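Local coordinates for hypothetical protein TM1631 (Thermotoga maritima, PDB 1VPQ) that is of unknown function but belongs to the DUF72 family and folds as a TIM-like barrel of parallel strands wrapped in helices, at residues Y80-T85 and Y199-F204; L120-A125 and G174-V179. All blocks are in the same frame, centred on the assembly; numbering follows the deposited sequence.

Contact 1. Residues Y80-T85 and Y199-F204; sequences YFTVKT and YAYFRF. With SO4 (sulfate ion), chain B.
The Tyr-201 ring points across the barrel interior at Thr-82, whose CG2 methyl comes up obliquely to ring atom CE2 at 3.8 Å, while CG of Arg-203 lies in the ring plane at its edge. The flat guanidinium of Arg-203 has sulfate O4 at its edge and in its plane, and Lys-84 CE approaches it obliquely. Thr-82 and Tyr-201 meet from opposite directions through their hydroxyls: Thr-82 OG1 donates to Tyr-201 OH at 2.9 Å. With CG anti to the backbone N (chi1 -160°), the tyrosine extends far enough to bridge the gap to Thr-82, although the CA atoms of Thr-82 and Tyr-201 are 10.2 Å apart. Its OH is also hydrogen-bonded to Glu-54, so this buried phenol is gripped from two strands.

Further along, the extended Lys-84 chain crosses Arg-203 at roughly a right angle, and both end on the sulfate. Lys-84 NZ reaches O4 at 2.7 Å and Arg-203 NH2 reaches the same oxygen at 2.9 Å, with a fairly straight N-H...O angle of 160°; NH1 adds a bond to O1 at 3.1 Å. Salt bridges to Glu-54 and Glu-155 hold the guanidinium in place and would partly offset the gathered positive charge. Tyr-220 and Arg-157 also hydrogen-bond the anion. The sulfate probably came from crystallisation, but a polar, charge-lined pocket at the C-terminal ends of the strands is where TIM barrels typically carry their active sites.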
ATOM      1  N   TYR A  80     -13.137   3.801  -0.816  1.00 33.75           N
ATOM      2  CA  TYR A  80     -12.470   3.091   0.261  1.00 33.34           C
ATOM      3  C   TYR A  80     -11.011   3.476   0.340  1.00 33.20           C
ATOM      4  O   TYR A  80     -10.475   4.109  -0.559  1.00 32.82           O
ATOM      5  CB  TYR A  80     -12.557   1.587   0.022  1.00 33.29           C
ATOM      6  CG  TYR A  80     -13.965   1.096  -0.159  1.00 33.25           C
ATOM      7  CD1 TYR A  80     -14.793   0.875   0.936  1.00 33.14           C
ATOM      8  CD2 TYR A  80     -14.480   0.864  -1.431  1.00 33.20           C
ATOM      9  CE1 TYR A  80     -16.091   0.423   0.769  1.00 32.82           C
ATOM     10  CE2 TYR A  80     -15.777   0.419  -1.606  1.00 32.95           C
ATOM     11  CZ  TYR A  80     -16.573   0.202  -0.507  1.00 32.85           C
ATOM     12  OH  TYR A  80     -17.854  -0.241  -0.694  1.00 33.57           O
ATOM     13  N   PHE A  81     -10.356   3.075   1.416  1.00 33.16           N
ATOM     14  CA  PHE A  81      -8.924   3.276   1.493  1.00 33.27           C
ATOM     15  C   PHE A  81      -8.225   2.234   2.348  1.00 32.56           C
ATOM     16  O   PHE A  81      -8.867   1.465   3.060  1.00 32.35           O
ATOM     17  CB  PHE A  81      -8.597   4.713   1.945  1.00 33.85           C
ATOM     18  CG  PHE A  81      -9.073   5.050   3.324  1.00 35.29           C
ATOM     19  CD1 PHE A  81     -10.411   5.326   3.565  1.00 36.81           C
ATOM     20  CD2 PHE A  81      -8.169   5.123   4.381  1.00 36.49           C
ATOM     21  CE1 PHE A  81     -10.843   5.644   4.846  1.00 37.47           C
ATOM     22  CE2 PHE A  81      -8.596   5.447   5.668  1.00 37.01           C
ATOM     23  CZ  PHE A  81      -9.927   5.700   5.899  1.00 37.14           C
ATOM     24  N   THR A  82      -6.905   2.185   2.193  1.00 32.17           N
ATOM     25  CA  THR A  82      -6.011   1.430   3.064  1.00 31.76           C
ATOM     26  C   THR A  82      -5.050   2.416   3.714  1.00 31.78           C
ATOM     27  O   THR A  82      -4.818   3.510   3.185  1.00 31.79           O
ATOM     28  CB  THR A  82      -5.197   0.391   2.292  1.00 31.87           C
ATOM     29  OG1 THR A  82      -4.378   1.052   1.320  1.00 31.07           O
ATOM     30  CG2 THR A  82      -6.112  -0.608   1.599  1.00 31.39           C
ATOM     31  N   VAL A  83      -4.497   2.040   4.862  1.00 31.58           N
ATOM     32  CA  VAL A  83      -3.705   2.976   5.665  1.00 31.65           C
ATOM     33  C   VAL A  83      -2.423   2.328   6.169  1.00 31.42           C
ATOM     34  O   VAL A  83      -2.432   1.180   6.599  1.00 31.10           O
ATOM     35  CB  VAL A  83      -4.501   3.503   6.897  1.00 31.71           C
ATOM     36  CG1 VAL A  83      -3.854   4.762   7.469  1.00 31.71           C
ATOM     37  CG2 VAL A  83      -5.908   3.819   6.516  1.00 32.07           C
ATOM     38  N   LYS A  84      -1.327   3.086   6.130  1.00 31.16           N
ATOM     39  CA  LYS A  84      -0.074   2.648   6.737  1.00 31.04           C
ATOM     40  C   LYS A  84      -0.123   2.815   8.259  1.00 30.84           C
ATOM     41  O   LYS A  84      -0.615   3.833   8.763  1.00 30.92           O
ATOM     42  CB  LYS A  84       1.117   3.427   6.165  1.00 31.09           C
ATOM     43  CG  LYS A  84       1.630   2.898   4.844  1.00 31.01           C
ATOM     44  CD  LYS A  84       2.998   3.474   4.525  1.00 32.14           C
ATOM     45  CE  LYS A  84       3.654   2.763   3.349  1.00 32.78           C
ATOM     46  NZ  LYS A  84       5.059   3.228   3.131  1.00 33.37           N
ATOM     47  N   THR A  85       0.396   1.819   8.981  1.00 30.49           N
ATOM     48  CA  THR A  85       0.597   1.916  10.431  1.00 30.19           C
ATOM     49  C   THR A  85       1.556   3.069  10.714  1.00 29.99           C
ATOM     50  O   THR A  85       2.267   3.520   9.807  1.00 29.21           O
ATOM     51  CB  THR A  85       1.233   0.633  11.045  1.00 30.22           C
ATOM     52  OG1 THR A  85       2.553   0.444  10.515  1.00 30.22           O
ATOM     53  CG2 THR A  85       0.379  -0.609  10.788  1.00 30.11           C
ATOM     54  N   TYR A 199      -7.633 -12.324   1.331  1.00 27.45           N
ATOM     55  CA  TYR A 199      -7.431 -11.081   0.597  1.00 27.53           C
ATOM     56  C   TYR A 199      -6.042 -11.074  -0.036  1.00 27.42           C
ATOM     57  O   TYR A 199      -5.094 -11.638   0.518  1.00 27.44           O
ATOM     58  CB  TYR A 199      -7.595  -9.869   1.522  1.00 27.41           C
ATOM     59  CG  TYR A 199      -9.009  -9.730   2.021  1.00 26.98           C
ATOM     60  CD1 TYR A 199      -9.974  -9.104   1.246  1.00 27.01           C
ATOM     61  CD2 TYR A 199      -9.394 -10.262   3.251  1.00 27.15           C
ATOM     62  CE1 TYR A 199     -11.290  -8.993   1.688  1.00 26.99           C
ATOM     63  CE2 TYR A 199     -10.710 -10.157   3.705  1.00 26.81           C
ATOM     64  CZ  TYR A 199     -11.651  -9.520   2.916  1.00 27.30           C
ATOM     65  OH  TYR A 199     -12.958  -9.404   3.344  1.00 26.47           O
ATOM     66  N   ALA A 200      -5.942 -10.464  -1.214  1.00 27.48           N
ATOM     67  CA  ALA A 200      -4.646 -10.179  -1.845  1.00 27.59           C
ATOM     68  C   ALA A 200      -4.389  -8.682  -1.815  1.00 27.56           C
ATOM     69  O   ALA A 200      -5.321  -7.881  -1.852  1.00 27.34           O
ATOM     70  CB  ALA A 200      -4.607 -10.683  -3.270  1.00 27.63           C
ATOM     71  N   TYR A 201      -3.110  -8.327  -1.750  1.00 27.79           N
ATOM     72  CA  TYR A 201      -2.673  -6.946  -1.690  1.00 27.89           C
ATOM     73  C   TYR A 201      -1.414  -6.821  -2.544  1.00 28.10           C
ATOM     74  O   TYR A 201      -0.423  -7.485  -2.264  1.00 28.44           O
ATOM     75  CB  TYR A 201      -2.383  -6.569  -0.237  1.00 28.03           C
ATOM     76  CG  TYR A 201      -2.363  -5.074   0.074  1.00 27.69           C
ATOM     77  CD1 TYR A 201      -1.404  -4.226  -0.480  1.00 27.47           C
ATOM     78  CD2 TYR A 201      -3.289  -4.523   0.949  1.00 27.05           C
ATOM     79  CE1 TYR A 201      -1.383  -2.864  -0.166  1.00 27.28           C
ATOM     80  CE2 TYR A 201      -3.276  -3.179   1.265  1.00 26.57           C
ATOM     81  CZ  TYR A 201      -2.320  -2.350   0.713  1.00 26.73           C
ATOM     82  OH  TYR A 201      -2.322  -1.004   1.033  1.00 26.30           O
ATOM     83  N   PHE A 202      -1.453  -5.985  -3.581  1.00 28.20           N
ATOM     84  CA  PHE A 202      -0.288  -5.782  -4.451  1.00 28.34           C
ATOM     85  C   PHE A 202       0.231  -4.377  -4.313  1.00 28.77           C
ATOM     86  O   PHE A 202      -0.556  -3.436  -4.290  1.00 28.77           O
ATOM     87  CB  PHE A 202      -0.644  -5.995  -5.919  1.00 28.16           C
ATOM     88  CG  PHE A 202      -1.060  -7.385  -6.240  1.00 27.93           C
ATOM     89  CD1 PHE A 202      -2.319  -7.849  -5.864  1.00 27.60           C
ATOM     90  CD2 PHE A 202      -0.207  -8.236  -6.924  1.00 27.43           C
ATOM     91  CE1 PHE A 202      -2.716  -9.150  -6.162  1.00 27.48           C
ATOM     92  CE2 PHE A 202      -0.596  -9.534  -7.223  1.00 28.24           C
ATOM     93  CZ  PHE A 202      -1.858  -9.991  -6.840  1.00 27.27           C
ATOM     94  N   ARG A 203       1.554  -4.234  -4.263  1.00 29.10           N
ATOM     95  CA  ARG A 203       2.177  -2.916  -4.311  1.00 29.65           C
ATOM     96  C   ARG A 203       3.278  -2.872  -5.372  1.00 29.85           C
ATOM     97  O   ARG A 203       4.182  -3.688  -5.347  1.00 29.77           O
ATOM     98  CB  ARG A 203       2.724  -2.529  -2.942  1.00 29.76           C
ATOM     99  CG  ARG A 203       1.639  -2.364  -1.877  1.00 30.27           C
ATOM    100  CD  ARG A 203       2.198  -1.698  -0.637  1.00 30.60           C
ATOM    101  NE  ARG A 203       2.319  -0.248  -0.779  1.00 29.71           N
ATOM    102  CZ  ARG A 203       3.324   0.492  -0.311  1.00 29.73           C
ATOM    103  NH1 ARG A 203       4.360  -0.061   0.296  1.00 28.70           N
ATOM    104  NH2 ARG A 203       3.309   1.806  -0.486  1.00 30.97           N
ATOM    105  N   PHE A 204       3.178  -1.916  -6.298  1.00 30.13           N
ATOM    106  CA  PHE A 204       4.144  -1.759  -7.385  1.00 30.31           C
ATOM    107  C   PHE A 204       4.914  -0.456  -7.224  1.00 30.60           C
ATOM    108  O   PHE A 204       4.339   0.625  -7.304  1.00 30.67           O
ATOM    109  CB  PHE A 204       3.435  -1.780  -8.744  1.00 30.24           C
ATOM    110  CG  PHE A 204       2.536  -2.983  -8.956  1.00 30.18           C
ATOM    111  CD1 PHE A 204       2.950  -4.263  -8.608  1.00 30.06           C
ATOM    112  CD2 PHE A 204       1.286  -2.831  -9.533  1.00 30.14           C
ATOM    113  CE1 PHE A 204       2.118  -5.366  -8.815  1.00 30.37           C
ATOM    114  CE2 PHE A 204       0.448  -3.931  -9.747  1.00 30.13           C
ATOM    115  CZ  PHE A 204       0.867  -5.194  -9.385  1.00 30.01           C
TER
HETATM  116  S   SO4 B 262       7.197   2.377   0.296  1.00 49.31           S
HETATM  117  O1  SO4 B 262       7.270   0.936   0.520  1.00 50.28           O
HETATM  118  O2  SO4 B 262       8.128   3.075   1.176  1.00 50.49           O
HETATM  119  O3  SO4 B 262       7.552   2.638  -1.091  1.00 49.70           O
HETATM  120  O4  SO4 B 262       5.848   2.844   0.597  1.00 49.48           O

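Contact 2. Residues L120-A125 and G174-V179; sequences LKMTLA and GITFVV
Strands 120-126 and 176-181 approach each other without pairing: the CA atoms of Met-122 and Thr-176 are 9.1 Å apart and those of Leu-124 and Val-178 are 8.5 Å apart, too far for backbone hydrogen bonds. The contact is therefore made by side chains alone, two from each strand, taken from alternate positions. Met-122, Thr-176 and Val-178 point toward the opposite strand, while Leu-124 leaves its backbone at an angle and reaches across only with its end.

Leu-124 and Val-178 cross at about a right angle. Leu-124 places CG anti to its own backbone N (chi1 176°), which carries CD1 over to the CG2 branch of Val-178; the two methyl carbons are 3.4 Å apart, closer than usual van der Waals contact, so the packing is tight at this one point. The other pair is looser. The Met-122 chain bends at both chi2 (80°) and chi3 (56°) yet still advances, and CE leads, 3.9 Å from Thr-176 OG1, with SD slightly farther off. This is a van der Waals contact; the hydroxyl's hydrogen bond goes to Thr-197 OG1.

Strand 152-155 runs between the two strands in the sheet, and its Ala-153 touches both Met-122 and Thr-176. From strand 199-204, Tyr-201 packs on Met-122 and Arg-203 on both Leu-124 and Val-178. On the outer side of strand 120-126, helix 101-116 receives Leu-120 and Thr-123, whereas Phe-177 turns its ring edge-to-face with that of Tyr-167 in helix 164-173.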
ATOM      1  N   LEU A 120     -12.478   1.776   5.690  1.00 35.21           N
ATOM      2  CA  LEU A 120     -11.159   1.170   5.814  1.00 34.71           C
ATOM      3  C   LEU A 120     -11.196  -0.310   5.470  1.00 34.40           C
ATOM      4  O   LEU A 120     -11.869  -1.091   6.139  1.00 34.39           O
ATOM      5  CB  LEU A 120     -10.619   1.351   7.232  1.00 34.66           C
ATOM      6  CG  LEU A 120      -9.226   0.759   7.489  1.00 34.83           C
ATOM      7  CD1 LEU A 120      -8.231   1.209   6.438  1.00 34.67           C
ATOM      8  CD2 LEU A 120      -8.715   1.129   8.869  1.00 34.94           C
ATOM      9  N   LYS A 121     -10.452  -0.682   4.430  1.00 34.11           N
ATOM     10  CA  LYS A 121     -10.412  -2.061   3.936  1.00 33.71           C
ATOM     11  C   LYS A 121      -9.241  -2.872   4.506  1.00 33.36           C
ATOM     12  O   LYS A 121      -9.345  -4.096   4.644  1.00 33.49           O
ATOM     13  CB  LYS A 121     -10.331  -2.069   2.401  1.00 33.68           C
ATOM     14  CG  LYS A 121     -11.599  -1.602   1.686  1.00 33.10           C
ATOM     15  CD  LYS A 121     -12.699  -2.639   1.726  1.00 32.62           C
ATOM     16  CE  LYS A 121     -13.611  -2.544   0.513  1.00 32.15           C
ATOM     17  NZ  LYS A 121     -14.777  -3.456   0.627  1.00 32.13           N
ATOM     18  N   MET A 122      -8.134  -2.199   4.813  1.00 32.88           N
ATOM     19  CA  MET A 122      -6.897  -2.877   5.215  1.00 32.65           C
ATOM     20  C   MET A 122      -5.890  -1.901   5.825  1.00 32.05           C
ATOM     21  O   MET A 122      -5.814  -0.739   5.420  1.00 31.58           O
ATOM     22  CB  MET A 122      -6.268  -3.564   3.995  1.00 33.00           C
ATOM     23  CG  MET A 122      -5.052  -4.456   4.259  1.00 33.81           C
ATOM     24  SD  MET A 122      -5.427  -6.102   4.873  1.00 36.01           S
ATOM     25  CE  MET A 122      -6.533  -6.796   3.651  1.00 35.08           C
ATOM     26  N   THR A 123      -5.130  -2.388   6.807  1.00 31.58           N
ATOM     27  CA  THR A 123      -4.008  -1.637   7.375  1.00 31.17           C
ATOM     28  C   THR A 123      -2.695  -2.262   6.912  1.00 30.54           C
ATOM     29  O   THR A 123      -2.548  -3.477   6.906  1.00 30.41           O
ATOM     30  CB  THR A 123      -4.083  -1.573   8.916  1.00 31.24           C
ATOM     31  OG1 THR A 123      -5.246  -0.830   9.290  1.00 30.84           O
ATOM     32  CG2 THR A 123      -2.857  -0.877   9.511  1.00 31.31           C
ATOM     33  N   LEU A 124      -1.751  -1.416   6.513  1.00 30.15           N
ATOM     34  CA  LEU A 124      -0.495  -1.872   5.924  1.00 29.72           C
ATOM     35  C   LEU A 124       0.676  -1.623   6.856  1.00 29.68           C
ATOM     36  O   LEU A 124       0.902  -0.487   7.300  1.00 29.45           O
ATOM     37  CB  LEU A 124      -0.235  -1.161   4.596  1.00 29.74           C
ATOM     38  CG  LEU A 124       1.090  -1.469   3.890  1.00 29.75           C
ATOM     39  CD1 LEU A 124       1.124  -2.901   3.352  1.00 30.10           C
ATOM     40  CD2 LEU A 124       1.347  -0.477   2.771  1.00 30.28           C
ATOM     41  N   ALA A 125       1.426  -2.687   7.133  1.00 29.26           N
ATOM     42  CA  ALA A 125       2.695  -2.579   7.838  1.00 29.41           C
ATOM     43  C   ALA A 125       3.813  -2.904   6.866  1.00 29.24           C
ATOM     44  O   ALA A 125       4.052  -4.075   6.550  1.00 29.04           O
ATOM     45  CB  ALA A 125       2.721  -3.530   9.037  1.00 29.70           C
ATOM     46  N   GLY A 174      -3.196 -15.043  10.215  1.00 29.78           N
ATOM     47  CA  GLY A 174      -4.163 -14.318   9.380  1.00 29.94           C
ATOM     48  C   GLY A 174      -3.700 -12.937   8.938  1.00 30.34           C
ATOM     49  O   GLY A 174      -4.480 -11.976   8.929  1.00 30.26           O
ATOM     50  N   ILE A 175      -2.427 -12.834   8.580  1.00 30.70           N
ATOM     51  CA  ILE A 175      -1.874 -11.596   8.031  1.00 30.90           C
ATOM     52  C   ILE A 175      -1.796 -11.712   6.515  1.00 31.09           C
ATOM     53  O   ILE A 175      -1.235 -12.664   5.984  1.00 30.93           O
ATOM     54  CB  ILE A 175      -0.486 -11.285   8.598  1.00 30.93           C
ATOM     55  CG1 ILE A 175      -0.561 -11.131  10.124  1.00 31.45           C
ATOM     56  CG2 ILE A 175       0.077 -10.009   7.959  1.00 30.97           C
ATOM     57  CD1 ILE A 175       0.781 -11.212  10.836  1.00 32.17           C
ATOM     58  N   THR A 176      -2.381 -10.736   5.829  1.00 31.46           N
ATOM     59  CA  THR A 176      -2.390 -10.704   4.376  1.00 31.54           C
ATOM     60  C   THR A 176      -0.989 -10.341   3.852  1.00 32.17           C
ATOM     61  O   THR A 176      -0.358  -9.380   4.306  1.00 31.63           O
ATOM     62  CB  THR A 176      -3.464  -9.712   3.864  1.00 31.61           C
ATOM     63  OG1 THR A 176      -4.771 -10.196   4.218  1.00 29.78           O
ATOM     64  CG2 THR A 176      -3.380  -9.514   2.350  1.00 31.49           C
ATOM     65  N   PHE A 177      -0.513 -11.140   2.902  1.00 32.78           N
ATOM     66  CA  PHE A 177       0.799 -10.955   2.299  1.00 33.30           C
ATOM     67  C   PHE A 177       0.766  -9.890   1.193  1.00 33.47           C
ATOM     68  O   PHE A 177      -0.042  -9.970   0.263  1.00 33.75           O
ATOM     69  CB  PHE A 177       1.311 -12.288   1.734  1.00 33.35           C
ATOM     70  CG  PHE A 177       2.600 -12.160   0.986  1.00 34.13           C
ATOM     71  CD1 PHE A 177       3.782 -11.880   1.661  1.00 34.79           C
ATOM     72  CD2 PHE A 177       2.632 -12.286  -0.392  1.00 35.01           C
ATOM     73  CE1 PHE A 177       4.970 -11.748   0.978  1.00 35.00           C
ATOM     74  CE2 PHE A 177       3.814 -12.152  -1.081  1.00 35.41           C
ATOM     75  CZ  PHE A 177       4.983 -11.875  -0.401  1.00 35.63           C
ATOM     76  N   VAL A 178       1.644  -8.892   1.304  1.00 33.52           N
ATOM     77  CA  VAL A 178       1.780  -7.870   0.273  1.00 33.23           C
ATOM     78  C   VAL A 178       2.669  -8.366  -0.859  1.00 33.11           C
ATOM     79  O   VAL A 178       3.880  -8.515  -0.695  1.00 33.38           O
ATOM     80  CB  VAL A 178       2.353  -6.572   0.840  1.00 33.23           C
ATOM     81  CG1 VAL A 178       2.582  -5.547  -0.273  1.00 33.23           C
ATOM     82  CG2 VAL A 178       1.400  -6.004   1.874  1.00 33.48           C
ATOM     83  N   VAL A 179       2.057  -8.623  -2.008  1.00 33.00           N
ATOM     84  CA  VAL A 179       2.795  -9.035  -3.202  1.00 32.67           C
ATOM     85  C   VAL A 179       3.414  -7.778  -3.808  1.00 32.30           C
ATOM     86  O   VAL A 179       2.701  -6.862  -4.202  1.00 32.01           O
ATOM     87  CB  VAL A 179       1.894  -9.712  -4.252  1.00 32.58           C
ATOM     88  CG1 VAL A 179       2.716 -10.100  -5.487  1.00 32.57           C
ATOM     89  CG2 VAL A 179       1.183 -10.930  -3.662  1.00 32.35           C
TER

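Contacts 1 and 2 lie about 6 Å apart, centre to centre, in the interior of the same parallel barrel. Their strands come along the chain in the order 80-84, 120-126, 176-181, 199-204, so the segments of contact 2 both fall between those of contact 1. In the sheet 80-84 is the neighbour of 120-126, and 176-181 that of 199-204; probable backbone hydrogen bonds join them, Val-83 O to Leu-124 N and Tyr-201 O to Val-179 N, each at 2.7 Å. Contact 1 reaches across the interior, while contact 2 links strands that flank 152-155. The two interleave at two levels: Thr-82 and Tyr-201 with Met-122 and Thr-176, then, nearer the sulfate, Lys-84 and Arg-203 with Leu-124 and Val-178.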